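Local coordinates for protein Phthiocerol/phthiodiolone dimycocerosyl transferase (Mycobacterium tuberculosis, PDB 1Q9J) that probably catalyses the final step of phthiocerol dimycocerosate ester synthesis, transferring mycocerosic acids from mycocerosic acid synthase onto phthiocerol and related alcohols, at residues Glu15-Gln19 and Tyr20-Thr24. Numbering follows the deposited sequence.
Sequences EVFAQ and YEVFT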
loop_
_atom_site.group_PDB
_atom_site.type_symbol
_atom_site.label_atom_id
_atom_site.label_comp_id
_atom_site.label_asym_id
_atom_site.label_seq_id
_atom_site.Cartn_x
_atom_site.Cartn_y
_atom_site.Cartn_z
ATOM N N GLU A 15 0.755 10.557 -11.593
ATOM C CA GLU A 15 0.903 9.990 -12.926
ATOM C C GLU A 15 1.548 8.628 -12.965
ATOM O O GLU A 15 1.294 7.858 -13.877
ATOM C CB GLU A 15 1.674 10.947 -13.831
ATOM C CG GLU A 15 0.950 12.262 -13.989
ATOM C CD GLU A 15 1.454 13.098 -15.138
ATOM O OE1 GLU A 15 2.668 13.428 -15.159
ATOM O OE2 GLU A 15 0.624 13.433 -16.024
ATOM N N VAL A 16 2.389 8.309 -11.995
ATOM C CA VAL A 16 2.993 6.989 -12.021
ATOM C C VAL A 16 1.867 5.959 -12.121
ATOM O O VAL A 16 1.904 5.080 -12.973
ATOM C CB VAL A 16 3.814 6.697 -10.742
ATOM C CG1 VAL A 16 4.479 5.326 -10.849
ATOM C CG2 VAL A 16 4.882 7.773 -10.563
ATOM N N PHE A 17 0.856 6.088 -11.265
ATOM C CA PHE A 17 -0.249 5.136 -11.249
ATOM C C PHE A 17 -1.096 5.133 -12.522
ATOM O O PHE A 17 -1.758 4.135 -12.829
ATOM C CB PHE A 17 -1.120 5.384 -10.018
ATOM C CG PHE A 17 -0.329 5.648 -8.767
ATOM C CD1 PHE A 17 -0.240 6.936 -8.244
ATOM C CD2 PHE A 17 0.364 4.616 -8.134
ATOM C CE1 PHE A 17 0.530 7.188 -7.112
ATOM C CE2 PHE A 17 1.135 4.861 -7.003
ATOM C CZ PHE A 17 1.220 6.147 -6.489
ATOM N N ALA A 18 -1.102 6.244 -13.251
ATOM C CA ALA A 18 -1.848 6.280 -14.505
ATOM C C ALA A 18 -0.956 5.669 -15.604
ATOM O O ALA A 18 -1.419 4.879 -16.433
ATOM C CB ALA A 18 -2.238 7.706 -14.866
ATOM N N GLN A 19 0.327 6.015 -15.584
ATOM C CA GLN A 19 1.266 5.489 -16.562
ATOM C C GLN A 19 1.390 3.954 -16.525
ATOM O O GLN A 19 1.777 3.349 -17.517
ATOM C CB GLN A 19 2.648 6.131 -16.376
ATOM C CG GLN A 19 3.679 5.637 -17.390
ATOM C CD GLN A 19 5.002 6.400 -17.335
ATOM O OE1 GLN A 19 5.589 6.588 -16.260
ATOM N NE2 GLN A 19 5.491 6.817 -18.503
ATOM N N TYR A 20 1.077 3.331 -15.390
ATOM C CA TYR A 20 1.130 1.872 -15.280
ATOM C C TYR A 20 -0.236 1.327 -14.890
ATOM O O TYR A 20 -0.328 0.250 -14.300
ATOM C CB TYR A 20 2.141 1.408 -14.219
ATOM C CG TYR A 20 3.580 1.669 -14.591
ATOM C CD1 TYR A 20 4.069 2.969 -14.676
ATOM C CD2 TYR A 20 4.438 0.619 -14.904
ATOM C CE1 TYR A 20 5.373 3.226 -15.068
ATOM C CE2 TYR A 20 5.749 0.855 -15.299
ATOM C CZ TYR A 20 6.208 2.170 -15.381
ATOM O OH TYR A 20 7.491 2.439 -15.794
ATOM N N GLU A 21 -1.292 2.064 -15.225
ATOM C CA GLU A 21 -2.653 1.655 -14.897
ATOM C C GLU A 21 -2.696 0.935 -13.549
ATOM O O GLU A 21 -3.263 -0.154 -13.444
ATOM C CB GLU A 21 -3.202 0.729 -15.986
ATOM C CG GLU A 21 -3.642 1.415 -17.288
ATOM C CD GLU A 21 -5.126 1.161 -17.629
ATOM O OE1 GLU A 21 -5.566 1.609 -18.716
ATOM O OE2 GLU A 21 -5.851 0.528 -16.815
ATOM N N VAL A 22 -2.119 1.533 -12.509
ATOM C CA VAL A 22 -2.092 0.871 -11.204
ATOM C C VAL A 22 -3.421 0.912 -10.432
ATOM O O VAL A 22 -3.995 1.971 -10.215
ATOM C CB VAL A 22 -0.953 1.462 -10.298
ATOM C CG1 VAL A 22 -0.917 0.731 -8.962
ATOM C CG2 VAL A 22 0.391 1.348 -10.992
ATOM N N PHE A 23 -3.886 -0.262 -10.029
ATOM C CA PHE A 23 -5.099 -0.411 -9.244
ATOM C C PHE A 23 -4.692 -1.228 -8.019
ATOM O O PHE A 23 -3.819 -2.106 -8.095
ATOM C CB PHE A 23 -6.175 -1.221 -9.968
ATOM C CG PHE A 23 -7.018 -0.435 -10.933
ATOM C CD1 PHE A 23 -6.500 -0.014 -12.160
ATOM C CD2 PHE A 23 -8.364 -0.200 -10.659
ATOM C CE1 PHE A 23 -7.310 0.613 -13.096
ATOM C CE2 PHE A 23 -9.176 0.434 -11.602
ATOM C CZ PHE A 23 -8.650 0.838 -12.824
ATOM N N THR A 24 -5.360 -0.975 -6.904
ATOM C CA THR A 24 -5.076 -1.681 -5.675
ATOM C C THR A 24 -6.346 -2.404 -5.295
ATOM O O THR A 24 -7.438 -1.865 -5.450
ATOM C CB THR A 24 -4.705 -0.690 -4.556
ATOM O OG1 THR A 24 -3.619 0.144 -4.989
ATOM C CG2 THR A 24 -4.298 -1.445 -3.289
#
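Phe17 and Val22 meet where the helix ending at Gln19 turns into the strand that starts at Phe23. Their side chains cross at an angle, with Phe17 CB 3.9 Å from Val22 CB. Val22 CB sits at the edge of the Phe17 ring, near its plane, 4.0 Å from CD2. Val22 CG1 lies anti to its backbone N (chi1 -178°) and approaches the same ring carbon. The other branch, CG2, rests against Phe17 CA.

The turn is a Schellman motif. Val22 N donates to Phe17 O at 2.6 Å, and Glu21 N donates to Ala18 O at 3.1 Å. The first donor lies in the carbonyl plane; the second stands well above its carbonyl plane. Glu21 is the C-prime residue and has positive phi (35°). One residue earlier, Tyr20 N donates to Val16 O at 3.1 Å, with a bent N-H...O angle of 135°. Three successive carbonyls at the helix end thus receive backbone N-H groups from the turn.

Beside this turn, Gln19 and Tyr20 run side by side and point the same way. The Gln19 chain is extended, which carries its amide along the ring. Gln19 CG and OE1 both approach Tyr20 CE1, OE1 at 3.6 Å. The amide plane is nearly perpendicular to the ring. At the ring edge, near its plane, Val16 O lies 3.5 Å from Tyr20 CD1.

The Phe17 ring also stacks on His124, the probable proton acceptor, and the backbone of Val22 is hydrogen-bonded to that of His124.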